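Local coordinates for protein ftsY (Mycoplasma mycoides, PDB 1ZU4) that serves as a signal recognition particle receptor, with an SRP54-type helical bundle (N domain) joined to a domain of the P-loop NTPase fold, at residues F16-D21 with I45-G50; K23-K28 with D34-E39; N103-F108 with D182-A187; M109-N114 with K252-S257; V136-A141 with Q150-W155. All coordinates share one frame; numbering follows the deposited sequence.

Interaction 1: residues F16-D21 with I45-G50; sequences FNFSKD and IQTDMG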
# COMPACT_ATOMS: atom_id res chain seq x y z
N PHE A 16 11.18 15.89 5.44
CA PHE A 16 11.84 16.75 6.41
C PHE A 16 12.97 16.03 7.17
O PHE A 16 14.06 16.58 7.32
CB PHE A 16 10.87 17.30 7.44
CG PHE A 16 11.57 18.15 8.47
CD1 PHE A 16 11.93 19.47 8.16
CD2 PHE A 16 11.94 17.62 9.71
CE1 PHE A 16 12.64 20.26 9.11
CE2 PHE A 16 12.65 18.40 10.65
CZ PHE A 16 12.99 19.70 10.35
N ASN A 17 12.66 14.86 7.70
CA ASN A 17 13.62 14.01 8.40
C ASN A 17 14.85 13.59 7.54
O ASN A 17 16.01 13.66 7.99
CB ASN A 17 12.86 12.78 8.83
CG ASN A 17 13.51 12.05 9.98
OD1 ASN A 17 13.20 12.31 11.17
ND2 ASN A 17 14.33 11.06 9.64
N PHE A 18 14.58 13.10 6.32
CA PHE A 18 15.62 12.71 5.38
C PHE A 18 16.47 13.93 4.98
O PHE A 18 17.68 13.88 5.06
CB PHE A 18 14.94 12.04 4.16
CG PHE A 18 15.88 11.30 3.24
CD1 PHE A 18 15.56 11.15 1.91
CD2 PHE A 18 17.10 10.78 3.70
CE1 PHE A 18 16.40 10.44 1.03
CE2 PHE A 18 17.95 10.06 2.83
CZ PHE A 18 17.59 9.89 1.50
N SER A 19 15.85 15.05 4.59
CA SER A 19 16.65 16.24 4.27
C SER A 19 17.41 16.84 5.45
O SER A 19 18.48 17.46 5.26
CB SER A 19 15.79 17.34 3.65
OG SER A 19 14.94 17.91 4.62
N LYS A 20 16.88 16.69 6.66
CA LYS A 20 17.57 17.18 7.85
C LYS A 20 18.89 16.44 7.99
O LYS A 20 19.93 17.07 8.21
CB LYS A 20 16.73 17.01 9.11
CG LYS A 20 17.28 17.73 10.34
CD LYS A 20 16.74 17.05 11.61
CE LYS A 20 16.98 17.95 12.84
NZ LYS A 20 18.35 17.72 13.42
N ASP A 21 18.85 15.12 7.81
CA ASP A 21 20.07 14.31 7.82
C ASP A 21 20.99 14.59 6.64
O ASP A 21 22.22 14.62 6.79
CB ASP A 21 19.73 12.82 7.88
CG ASP A 21 19.17 12.40 9.23
OD1 ASP A 21 19.19 13.27 10.16
OD2 ASP A 21 18.70 11.25 9.35
N ILE A 45 20.49 4.38 6.92
CA ILE A 45 20.00 3.49 7.98
C ILE A 45 18.83 4.16 8.72
O ILE A 45 17.82 3.52 9.02
CB ILE A 45 21.13 3.03 8.97
CG1 ILE A 45 22.09 2.07 8.26
CG2 ILE A 45 20.49 2.36 10.22
CD1 ILE A 45 23.47 1.89 8.87
N GLN A 46 18.94 5.45 8.97
CA GLN A 46 17.93 6.14 9.77
C GLN A 46 16.58 6.31 9.10
O GLN A 46 15.60 6.65 9.76
CB GLN A 46 18.46 7.49 10.25
CG GLN A 46 19.54 7.33 11.37
CD GLN A 46 20.25 8.63 11.62
OE1 GLN A 46 21.21 8.97 10.92
NE2 GLN A 46 19.80 9.38 12.64
N THR A 47 16.52 6.12 7.78
CA THR A 47 15.25 6.11 7.02
C THR A 47 14.40 4.87 7.31
O THR A 47 13.21 4.79 6.92
CB THR A 47 15.50 6.17 5.48
OG1 THR A 47 15.90 4.88 5.00
CG2 THR A 47 16.55 7.20 5.13
N ASP A 48 15.03 3.91 8.02
CA ASP A 48 14.56 2.55 8.28
C ASP A 48 14.30 1.70 7.04
O ASP A 48 13.41 0.86 7.06
CB ASP A 48 13.34 2.53 9.20
CG ASP A 48 13.64 3.03 10.62
OD1 ASP A 48 14.82 3.11 11.05
OD2 ASP A 48 12.69 3.38 11.32
N MET A 49 15.08 1.87 5.98
CA MET A 49 14.90 1.03 4.78
C MET A 49 15.40 -0.42 5.00
O MET A 49 15.02 -1.31 4.27
CB MET A 49 15.56 1.64 3.57
CG MET A 49 17.11 1.89 3.74
SD MET A 49 17.82 2.39 2.19
CE MET A 49 17.08 3.97 1.87
N GLY A 50 16.24 -0.63 6.02
CA GLY A 50 16.84 -1.93 6.27
C GLY A 50 18.23 -2.11 5.68
O GLY A 50 18.63 -1.47 4.71

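Interaction 2: residues K23-K28 with D34-E39; sequences KKLSKK and DEFFEE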
# COMPACT_ATOMS: atom_id res chain seq x y z
N LYS A 23 21.22 17.40 4.93
CA LYS A 23 21.80 18.75 5.09
C LYS A 23 22.98 18.76 6.05
O LYS A 23 23.99 19.38 5.80
CB LYS A 23 20.72 19.80 5.45
CG LYS A 23 19.77 20.07 4.27
CD LYS A 23 18.48 20.79 4.68
CE LYS A 23 17.77 21.25 3.42
NZ LYS A 23 16.64 22.13 3.75
N LYS A 24 22.84 18.05 7.16
CA LYS A 24 23.97 17.77 8.03
C LYS A 24 25.15 17.11 7.27
O LYS A 24 26.30 17.50 7.43
CB LYS A 24 23.48 16.87 9.17
CG LYS A 24 24.54 16.59 10.22
CD LYS A 24 23.95 16.47 11.64
CE LYS A 24 25.11 16.29 12.63
NZ LYS A 24 26.16 17.36 12.43
N LEU A 25 24.85 16.14 6.41
CA LEU A 25 25.89 15.44 5.64
C LEU A 25 26.67 16.39 4.72
O LEU A 25 27.89 16.28 4.59
CB LEU A 25 25.27 14.30 4.85
CG LEU A 25 26.18 13.23 4.25
CD1 LEU A 25 26.87 12.49 5.39
CD2 LEU A 25 25.41 12.25 3.36
N SER A 26 25.96 17.34 4.11
CA SER A 26 26.58 18.34 3.21
C SER A 26 27.64 19.26 3.85
O SER A 26 28.55 19.72 3.14
CB SER A 26 25.50 19.22 2.57
OG SER A 26 24.99 20.13 3.53
N LYS A 27 27.51 19.55 5.14
CA LYS A 27 28.31 20.60 5.80
C LYS A 27 29.76 20.18 6.02
O LYS A 27 30.68 21.00 5.86
CB LYS A 27 27.65 21.08 7.10
CG LYS A 27 26.31 21.81 6.88
CD LYS A 27 25.75 22.39 8.20
CE LYS A 27 24.49 23.22 7.92
NZ LYS A 27 24.33 24.38 8.90
N LYS A 28 29.97 18.91 6.36
CA LYS A 28 31.33 18.37 6.43
C LYS A 28 31.72 17.61 5.14
O LYS A 28 32.70 16.84 5.13
CB LYS A 28 31.51 17.52 7.70
CG LYS A 28 31.72 18.37 8.98
CD LYS A 28 31.01 17.77 10.23
CE LYS A 28 31.78 16.61 10.90
NZ LYS A 28 33.05 17.03 11.59
N ASP A 34 35.58 6.77 0.73
CA ASP A 34 35.06 5.74 1.63
C ASP A 34 34.47 6.29 2.93
O ASP A 34 33.36 5.90 3.32
CB ASP A 34 36.11 4.65 1.90
CG ASP A 34 36.46 3.87 0.63
OD1 ASP A 34 35.64 3.83 -0.32
OD2 ASP A 34 37.58 3.31 0.56
N GLU A 35 35.17 7.20 3.60
CA GLU A 35 34.61 7.79 4.82
C GLU A 35 33.25 8.46 4.55
O GLU A 35 32.35 8.39 5.39
CB GLU A 35 35.58 8.78 5.45
CG GLU A 35 35.41 8.89 6.93
CD GLU A 35 36.46 9.78 7.55
OE1 GLU A 35 37.67 9.48 7.40
OE2 GLU A 35 36.07 10.78 8.19
N PHE A 36 33.10 9.11 3.38
CA PHE A 36 31.81 9.71 3.01
C PHE A 36 30.71 8.64 2.89
O PHE A 36 29.58 8.86 3.35
CB PHE A 36 31.89 10.54 1.72
CG PHE A 36 30.55 10.80 1.11
CD1 PHE A 36 29.68 11.73 1.70
CD2 PHE A 36 30.10 10.04 0.01
CE1 PHE A 36 28.40 11.96 1.15
CE2 PHE A 36 28.84 10.26 -0.54
CZ PHE A 36 27.98 11.21 0.04
N PHE A 37 31.03 7.52 2.22
CA PHE A 37 30.06 6.45 2.11
C PHE A 37 29.64 5.85 3.46
O PHE A 37 28.51 5.49 3.63
CB PHE A 37 30.41 5.43 1.02
CG PHE A 37 30.22 5.97 -0.37
CD1 PHE A 37 31.30 6.48 -1.09
CD2 PHE A 37 28.94 6.07 -0.92
CE1 PHE A 37 31.12 7.02 -2.35
CE2 PHE A 37 28.76 6.60 -2.20
CZ PHE A 37 29.84 7.09 -2.90
N GLU A 38 30.53 5.87 4.45
CA GLU A 38 30.16 5.43 5.79
C GLU A 38 29.13 6.37 6.40
O GLU A 38 28.20 5.92 7.07
CB GLU A 38 31.37 5.38 6.73
CG GLU A 38 32.42 4.38 6.36
CD GLU A 38 33.69 4.59 7.18
OE1 GLU A 38 33.57 5.02 8.35
OE2 GLU A 38 34.79 4.33 6.64
N GLU A 39 29.34 7.68 6.19
CA GLU A 39 28.43 8.69 6.70
C GLU A 39 27.11 8.57 5.97
O GLU A 39 26.08 8.64 6.58
CB GLU A 39 28.96 10.12 6.51
CG GLU A 39 30.27 10.47 7.23
CD GLU A 39 30.15 10.46 8.74
OE1 GLU A 39 29.03 10.58 9.28
OE2 GLU A 39 31.21 10.32 9.39

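Interaction 3: residues N103-F108 with D182-A187; sequences NRLNIF and DAIKKA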
# COMPACT_ATOMS: atom_id res chain seq x y z
N ASN A 103 -14.06 -4.26 -19.52
CA ASN A 103 -15.16 -5.08 -20.00
C ASN A 103 -15.55 -6.24 -19.10
O ASN A 103 -16.03 -7.28 -19.58
CB ASN A 103 -14.88 -5.54 -21.44
CG ASN A 103 -13.39 -5.90 -21.70
OD1 ASN A 103 -12.68 -6.38 -20.81
ND2 ASN A 103 -12.94 -5.68 -22.93
N ARG A 104 -15.33 -6.08 -17.79
CA ARG A 104 -15.65 -7.16 -16.85
C ARG A 104 -16.03 -6.69 -15.45
O ARG A 104 -15.96 -5.49 -15.13
CB ARG A 104 -14.50 -8.16 -16.77
CG ARG A 104 -13.36 -7.69 -15.90
CD ARG A 104 -12.25 -8.68 -15.80
NE ARG A 104 -11.21 -8.06 -14.98
CZ ARG A 104 -9.94 -8.44 -14.93
NH1 ARG A 104 -9.51 -9.49 -15.62
NH2 ARG A 104 -9.11 -7.77 -14.16
N LEU A 105 -16.43 -7.65 -14.63
CA LEU A 105 -16.63 -7.37 -13.23
C LEU A 105 -15.31 -7.60 -12.51
O LEU A 105 -14.85 -8.72 -12.33
CB LEU A 105 -17.77 -8.23 -12.66
CG LEU A 105 -17.91 -8.24 -11.15
CD1 LEU A 105 -18.22 -6.90 -10.63
CD2 LEU A 105 -19.01 -9.29 -10.84
N ASN A 106 -14.66 -6.51 -12.17
CA ASN A 106 -13.38 -6.59 -11.47
C ASN A 106 -13.70 -6.93 -10.02
O ASN A 106 -14.65 -6.42 -9.44
CB ASN A 106 -12.64 -5.23 -11.58
CG ASN A 106 -12.36 -4.85 -13.02
OD1 ASN A 106 -11.47 -5.42 -13.64
ND2 ASN A 106 -13.18 -3.95 -13.57
N ILE A 107 -12.90 -7.81 -9.42
CA ILE A 107 -13.15 -8.19 -8.04
C ILE A 107 -11.85 -8.09 -7.23
O ILE A 107 -10.90 -8.79 -7.52
CB ILE A 107 -13.76 -9.62 -7.94
CG1 ILE A 107 -15.03 -9.75 -8.80
CG2 ILE A 107 -14.06 -9.91 -6.50
CD1 ILE A 107 -15.66 -11.20 -8.87
N PHE A 108 -11.84 -7.24 -6.20
CA PHE A 108 -10.66 -7.04 -5.38
C PHE A 108 -11.00 -7.40 -3.95
O PHE A 108 -12.03 -6.95 -3.41
CB PHE A 108 -10.23 -5.57 -5.34
CG PHE A 108 -9.83 -4.99 -6.64
CD1 PHE A 108 -9.68 -3.62 -6.75
CD2 PHE A 108 -9.62 -5.81 -7.77
CE1 PHE A 108 -9.31 -3.05 -7.98
CE2 PHE A 108 -9.25 -5.27 -9.00
CZ PHE A 108 -9.05 -3.92 -9.11
N ASP A 182 -24.23 -13.22 -1.67
CA ASP A 182 -25.22 -12.19 -2.00
C ASP A 182 -24.69 -11.08 -2.91
O ASP A 182 -25.37 -10.67 -3.87
CB ASP A 182 -25.81 -11.59 -0.72
CG ASP A 182 -26.78 -12.55 -0.04
OD1 ASP A 182 -27.26 -13.51 -0.72
OD2 ASP A 182 -27.09 -12.31 1.15
N ALA A 183 -23.48 -10.62 -2.63
CA ALA A 183 -22.85 -9.56 -3.47
C ALA A 183 -22.58 -9.97 -4.93
O ALA A 183 -22.84 -9.20 -5.88
CB ALA A 183 -21.56 -9.09 -2.78
N ILE A 184 -22.09 -11.19 -5.12
CA ILE A 184 -21.73 -11.62 -6.45
C ILE A 184 -22.93 -11.64 -7.37
O ILE A 184 -22.82 -11.24 -8.53
CB ILE A 184 -20.93 -12.92 -6.46
CG1 ILE A 184 -19.46 -12.60 -6.72
CG2 ILE A 184 -21.47 -13.87 -7.51
CD1 ILE A 184 -19.08 -12.47 -8.21
N LYS A 185 -24.07 -12.08 -6.80
CA LYS A 185 -25.36 -12.16 -7.45
C LYS A 185 -25.83 -10.77 -7.94
O LYS A 185 -26.11 -10.57 -9.12
CB LYS A 185 -26.36 -12.78 -6.45
CG LYS A 185 -27.76 -13.06 -7.02
CD LYS A 185 -28.78 -13.31 -5.92
CE LYS A 185 -30.20 -12.93 -6.39
NZ LYS A 185 -30.70 -13.77 -7.57
N LYS A 186 -25.91 -9.81 -7.01
CA LYS A 186 -26.20 -8.43 -7.35
C LYS A 186 -25.22 -7.86 -8.40
O LYS A 186 -25.64 -7.19 -9.34
CB LYS A 186 -26.12 -7.60 -6.05
CG LYS A 186 -26.44 -6.17 -6.18
CD LYS A 186 -26.73 -5.61 -4.79
CE LYS A 186 -26.95 -4.13 -4.81
NZ LYS A 186 -28.03 -3.78 -5.77
N ALA A 187 -23.93 -8.14 -8.24
CA ALA A 187 -22.90 -7.47 -9.04
C ALA A 187 -22.96 -7.91 -10.49
O ALA A 187 -22.85 -7.08 -11.42
CB ALA A 187 -21.48 -7.70 -8.46

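Interaction 4: residues M109-N114 with K252-S257; sequences MLVGVN and KVADVS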
# COMPACT_ATOMS: atom_id res chain seq x y z
N MET A 109 -10.14 -8.18 -3.31
CA MET A 109 -10.28 -8.36 -1.85
C MET A 109 -9.33 -7.50 -1.05
O MET A 109 -8.22 -7.31 -1.43
CB MET A 109 -10.00 -9.80 -1.47
CG MET A 109 -10.80 -10.80 -2.26
SD MET A 109 -10.41 -12.40 -1.61
CE MET A 109 -11.94 -13.26 -2.07
N LEU A 110 -9.75 -7.01 0.09
CA LEU A 110 -8.83 -6.33 0.97
C LEU A 110 -8.58 -7.26 2.16
O LEU A 110 -9.51 -7.89 2.66
CB LEU A 110 -9.37 -5.01 1.42
CG LEU A 110 -9.39 -3.77 0.49
CD1 LEU A 110 -8.20 -2.96 0.73
CD2 LEU A 110 -9.57 -4.05 -1.00
N VAL A 111 -7.30 -7.42 2.51
CA VAL A 111 -6.91 -8.36 3.58
C VAL A 111 -5.91 -7.71 4.51
O VAL A 111 -5.39 -6.63 4.22
CB VAL A 111 -6.29 -9.67 3.03
CG1 VAL A 111 -7.27 -10.43 2.15
CG2 VAL A 111 -4.93 -9.41 2.31
N GLY A 112 -5.63 -8.39 5.61
CA GLY A 112 -4.68 -7.92 6.62
C GLY A 112 -5.23 -8.20 8.01
O GLY A 112 -6.41 -8.58 8.18
N VAL A 113 -4.37 -8.00 9.01
CA VAL A 113 -4.79 -8.09 10.42
C VAL A 113 -5.61 -6.87 10.76
O VAL A 113 -5.30 -5.74 10.35
CB VAL A 113 -3.63 -8.16 11.45
CG1 VAL A 113 -2.96 -6.84 11.60
CG2 VAL A 113 -4.17 -8.57 12.82
N ASN A 114 -6.64 -7.12 11.54
CA ASN A 114 -7.54 -6.09 11.98
C ASN A 114 -6.83 -4.90 12.65
O ASN A 114 -5.73 -5.03 13.23
CB ASN A 114 -8.62 -6.74 12.85
CG ASN A 114 -9.32 -7.89 12.10
OD1 ASN A 114 -9.69 -8.92 12.68
ND2 ASN A 114 -9.51 -7.71 10.79
N LYS A 252 1.44 -15.21 4.27
CA LYS A 252 1.41 -16.71 4.22
C LYS A 252 -0.02 -17.28 4.30
O LYS A 252 -0.27 -18.48 4.10
CB LYS A 252 2.26 -17.33 5.34
CG LYS A 252 3.65 -16.77 5.56
CD LYS A 252 4.42 -16.66 4.26
CE LYS A 252 5.86 -16.23 4.50
NZ LYS A 252 6.85 -17.16 3.87
N VAL A 253 -0.95 -16.40 4.61
CA VAL A 253 -2.31 -16.78 4.90
C VAL A 253 -3.13 -16.52 3.63
O VAL A 253 -4.16 -17.14 3.40
CB VAL A 253 -2.83 -15.91 6.11
CG1 VAL A 253 -4.30 -16.01 6.27
CG2 VAL A 253 -2.11 -16.29 7.42
N ALA A 254 -2.65 -15.58 2.81
CA ALA A 254 -3.40 -15.12 1.66
C ALA A 254 -2.41 -14.92 0.55
O ALA A 254 -1.24 -14.58 0.80
CB ALA A 254 -4.15 -13.82 1.99
N ASP A 255 -2.87 -15.15 -0.66
CA ASP A 255 -2.04 -14.94 -1.83
C ASP A 255 -2.21 -13.49 -2.29
O ASP A 255 -3.07 -13.17 -3.10
CB ASP A 255 -2.33 -15.97 -2.92
CG ASP A 255 -1.92 -17.41 -2.51
OD1 ASP A 255 -0.74 -17.66 -2.16
OD2 ASP A 255 -2.78 -18.31 -2.56
N VAL A 256 -1.35 -12.64 -1.73
CA VAL A 256 -1.46 -11.19 -1.78
C VAL A 256 -0.88 -10.78 -3.12
O VAL A 256 0.19 -11.29 -3.49
CB VAL A 256 -0.64 -10.53 -0.61
CG1 VAL A 256 -0.53 -8.97 -0.77
CG2 VAL A 256 -1.23 -10.93 0.81
N SER A 257 -1.57 -9.91 -3.86
CA SER A 257 -1.08 -9.47 -5.21
C SER A 257 -0.52 -8.07 -5.14
O SER A 257 0.20 -7.67 -6.05
CB SER A 257 -2.21 -9.48 -6.28
OG SER A 257 -3.26 -8.58 -5.88

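Interaction 5: residues V136-A141 with Q150-W155; sequences VLIAAA and QQLEEW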
# COMPACT_ATOMS: atom_id res chain seq x y z
N VAL A 136 -19.83 0.66 -8.42
CA VAL A 136 -19.06 -0.06 -7.38
C VAL A 136 -19.94 -0.67 -6.30
O VAL A 136 -20.83 -0.03 -5.76
CB VAL A 136 -17.98 0.81 -6.69
CG1 VAL A 136 -17.10 -0.05 -5.73
CG2 VAL A 136 -17.07 1.46 -7.72
N LEU A 137 -19.64 -1.93 -5.98
CA LEU A 137 -20.34 -2.64 -4.92
C LEU A 137 -19.31 -3.11 -3.88
O LEU A 137 -18.26 -3.58 -4.24
CB LEU A 137 -21.07 -3.85 -5.52
CG LEU A 137 -21.92 -4.67 -4.53
CD1 LEU A 137 -23.08 -3.85 -3.95
CD2 LEU A 137 -22.44 -5.93 -5.20
N ILE A 138 -19.64 -2.92 -2.61
CA ILE A 138 -18.87 -3.42 -1.47
C ILE A 138 -19.60 -4.57 -0.78
O ILE A 138 -20.85 -4.52 -0.56
CB ILE A 138 -18.64 -2.30 -0.43
CG1 ILE A 138 -17.77 -1.17 -1.03
CG2 ILE A 138 -18.03 -2.82 0.84
CD1 ILE A 138 -17.99 0.16 -0.34
N ALA A 139 -18.82 -5.61 -0.44
CA ALA A 139 -19.29 -6.75 0.30
C ALA A 139 -18.66 -6.63 1.62
O ALA A 139 -17.46 -6.88 1.75
CB ALA A 139 -18.87 -8.14 -0.38
N ALA A 140 -19.46 -6.26 2.61
CA ALA A 140 -19.07 -6.19 4.02
C ALA A 140 -18.91 -7.58 4.64
O ALA A 140 -19.71 -7.98 5.52
CB ALA A 140 -20.13 -5.39 4.80
N ALA A 141 -17.88 -8.31 4.21
CA ALA A 141 -17.68 -9.71 4.63
C ALA A 141 -16.77 -9.88 5.83
O ALA A 141 -16.41 -11.01 6.18
CB ALA A 141 -17.18 -10.56 3.46
N GLN A 150 -20.86 -1.23 10.41
CA GLN A 150 -21.34 0.11 10.78
C GLN A 150 -20.55 1.20 10.05
O GLN A 150 -21.13 2.13 9.52
CB GLN A 150 -21.29 0.43 12.31
CG GLN A 150 -21.53 -0.68 13.36
CD GLN A 150 -22.89 -1.36 13.28
OE1 GLN A 150 -23.32 -1.81 12.22
NE2 GLN A 150 -23.56 -1.48 14.43
N GLN A 151 -19.22 1.05 10.02
CA GLN A 151 -18.33 2.00 9.34
C GLN A 151 -18.68 2.14 7.87
O GLN A 151 -18.85 3.25 7.38
CB GLN A 151 -16.87 1.58 9.47
CG GLN A 151 -16.28 1.79 10.85
CD GLN A 151 -14.95 1.10 11.04
OE1 GLN A 151 -14.12 1.05 10.11
NE2 GLN A 151 -14.73 0.58 12.24
N LEU A 152 -18.75 1.01 7.17
CA LEU A 152 -19.10 1.01 5.76
C LEU A 152 -20.42 1.74 5.48
O LEU A 152 -20.51 2.56 4.55
CB LEU A 152 -19.11 -0.42 5.23
CG LEU A 152 -17.69 -0.99 5.10
CD1 LEU A 152 -17.71 -2.46 4.67
CD2 LEU A 152 -16.83 -0.13 4.15
N GLU A 153 -21.43 1.46 6.32
CA GLU A 153 -22.74 2.15 6.24
C GLU A 153 -22.62 3.66 6.41
O GLU A 153 -23.24 4.41 5.65
CB GLU A 153 -23.71 1.63 7.29
CG GLU A 153 -24.38 0.35 6.92
CD GLU A 153 -24.91 -0.33 8.14
OE1 GLU A 153 -24.39 -0.07 9.25
OE2 GLU A 153 -25.86 -1.12 8.00
N GLU A 154 -21.84 4.08 7.41
CA GLU A 154 -21.52 5.48 7.66
C GLU A 154 -20.98 6.10 6.38
O GLU A 154 -21.65 6.94 5.79
CB GLU A 154 -20.50 5.64 8.78
CG GLU A 154 -20.34 7.09 9.32
CD GLU A 154 -18.98 7.36 10.00
OE1 GLU A 154 -18.35 6.39 10.49
OE2 GLU A 154 -18.54 8.55 10.03
N TRP A 155 -19.79 5.64 5.97
CA TRP A 155 -19.09 6.17 4.79
C TRP A 155 -19.99 6.24 3.56
O TRP A 155 -19.85 7.16 2.74
CB TRP A 155 -17.87 5.30 4.45
CG TRP A 155 -16.64 5.47 5.31
CD1 TRP A 155 -16.31 4.73 6.40
CD2 TRP A 155 -15.55 6.38 5.10
NE1 TRP A 155 -15.10 5.13 6.91
CE2 TRP A 155 -14.61 6.14 6.13
CE3 TRP A 155 -15.28 7.37 4.15
CZ2 TRP A 155 -13.42 6.87 6.25
CZ3 TRP A 155 -14.08 8.10 4.27
CH2 TRP A 155 -13.17 7.84 5.31

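Interaction 1: residues F16-D21 with I45-G50
F18 meets T47 where helix 12-27 passes the C-terminal end of helix 34-46, inside the SRP54-type helical bundle (N domain). Starting at CB, the F18 side chain leaves with CG anti to the backbone N (chi1 -167°), which turns the ring toward the second segment although CB itself does not head there. F18 CG is still 4.6 Å from T47 CG2. The approach is made by F18 CD2 and CE2, each 3.9 Å from T47 CG2, and F18 CZ is again 4.6 Å from T47 CG2; the T47 methyl therefore sits obliquely beside one C-C bond of the ring. Away from T47, the same ring packs on V43, on L78 and L82 of helix 71-87, and edge-to-face against F312, so T47 is one wall of a larger apolar setting. One turn further along helix 12-27, the carboxylate of D21 lies by the side chain of Q46, with D21 OD2 3.9 Å from Q46 CB, at the more exposed margin of the contact. T47 shows two characters: CG2 serves the aromatic ring, while OG1 is hydrogen-bonded to L44 O and also receives a weak bond from M49 N, 3.3 Å long and bent to 132° at the hydrogen.

Interaction 2: residues K23-K28 with D34-E39
The first two long helices of the N-domain bundle form a helical hairpin, and just beside its connecting loop L25 of helix 12-27 reaches across to F36 and E39 of helix 34-46. Leucine does the work by straddling its partners. A chi1 of -165° swings L25 CG to the side opposite its backbone N, and from there the side chain extends toward the second helix and splits its two methyls. CD1 presses on the aliphatic root of E39, with L25 CD1 3.4 Å from E39 CB, a close contact for two carbons. The other methyl takes the other partner, L25 CD2 standing 3.7 Å from F36 CE1; the leucine and phenylalanine side chains cross at about a right angle, and the methyl meets the ring at an oblique slant. F36 is the buried member: its ring also leans on F71 and I74 of helix 71-87 and packs edge-to-face with Y29 of the connecting loop. It touches its sequence neighbour as well, F36 CD2 lying 3.8 Å above the plane of the F37 ring, over the centre, and F37 in turn packs on helix 51-64. On the far side of helix 12-27, S26 folds its hydroxyl back into its own last turn, with S26 OG donating to K23 O at 2.6 Å, tilted 18° from the carbonyl plane.

Interaction 3: residues N103-F108 with D182-A187
L105, just ahead of strand 106-111, and I107 within it face I184 and A187 of helix 176-189, one of the helices packed on the central sheet of the P-loop domain. The apolar group comes first. L105, its chi1 of 169° carrying the fork away from the backbone N, sends both methyls at the helix: L105 CD2 is 3.8 Å and CD1 4.0 Å from A187 CB, so the alanine methyl is held by both tips. I107 CD1 reaches I184 CD1 at 3.7 Å, the two side chains crossing at about a right angle. I184 CD1 also comes within 4.1 Å of L105 CD2, which places it against both L105 and I107; its chi1 of -104° is well away from a staggered value. Around the contact, I184 continues onto V223, and A187 onto L137 of strand 136-140. The polar group lies on the side of the strand turned away from the helix. R104 NE donates to N106 OD1 at 3.0 Å; the oxygen lies in the guanidinium plane, but the nitrogen stands above the carbonyl plane. K101 N is a further donor to N106 OD1. R104 NH2 forms a salt bridge with D99, while N106 ND2 binds D193 O. Chemically the two sides are sorted: van der Waals contact between aliphatic carbons holds the helix, whereas directional bonds tie the other side to neighbouring backbone and charge.

Interaction 4: residues M109-N114 with K252-S257
V111 and V256 come together through their CG2 methyls, and the torsions say how. In V111 (chi1 -61°) CG2 lies between the backbone N and the carbonyl carbon; in V256 (chi1 170°) CG1 takes the place anti to the backbone N and leaves CG2 to make the contact. The CG2 atoms of V111 and V256 are 4.3 Å apart. V111 CG2 is also 4.5 Å from A254 CB, so a single branch serves both partners, in loose van der Waals contact. The loop brings A254 and V256 to the same methyl by an inverse gamma turn centred on D255, whose CB points away from the strand. V111 is followed directly by G112, the first glycine of a sequence that fits a P-loop (Walker A), as expected of this fold; the contact thus packs behind the start of that loop. Further along, S257 OG is hydrogen-bonded to E230 OE1 and V231 N, tying the loop to the start of strand 230-236. That strand runs between 106-111 and 258-262 in the sheet, and V111 and V256 both rest on its L233, while the A254 methyl also touches L213 of helix 206-221.

Interaction 5: residues V136-A141 with Q150-W155
A140 and L152 mark the closest backbone approach, CA to CA 7.4 Å, between the end of strand 136-140 and helix 146-156. The strand runs extended through A139, and A140 is then the centre of an inverse gamma turn, with a weak bond from A141 N to A139 O at 2.9 Å. The helix is regular here, W155 N bonding Q151 O at 2.9 Å. From it L152 points at the strand, CG anti to its carbonyl carbon (chi1 -72°), and extends one methyl, CD1, into the contact. L152 CD1 is 3.8 Å from A140 CB and 3.9 Å from I138 CG2, resting across I138 and A140, whose CB atoms both point toward the helix. In I138 it is the CG2 branch, anti to the backbone N, that is offered to the leucine, and the two side chains meet at a slant. Strand 136-140, helix 146-156 and strand 164-167 make up a beta-alpha-beta unit of the P-loop domain, and this leucine joins its helix to its first strand. Both I138 and L152 also touch L122 of helix 118-131, the helix whose first residues belong to the probable P-loop. Beside it in the sheet, I138 also packs on V164 and L166 of strand 164-167.

In the fold
Interactions 1 and 2 pin the same pair of helices, 12-27 and 34-46, with centres 13 Å apart, and belong to the helical bundle; interactions 3, 4 and 5 belong to the P-loop domain. The two groups are well separated: interaction 4, the closest to the bundle, is still centred 29 Å from interaction 1. Interactions 3 and 4 use opposite ends of strand 106-111, centres 19 Å apart. Interactions 3 and 5 touch, A183 CB lying 3.7 Å from A139 CB. The probable P-loop, whose backbone amides appear to bind a sulfate in the model, starts within 109-114 of interaction 4, and L152 of interaction 5 also touches its residues.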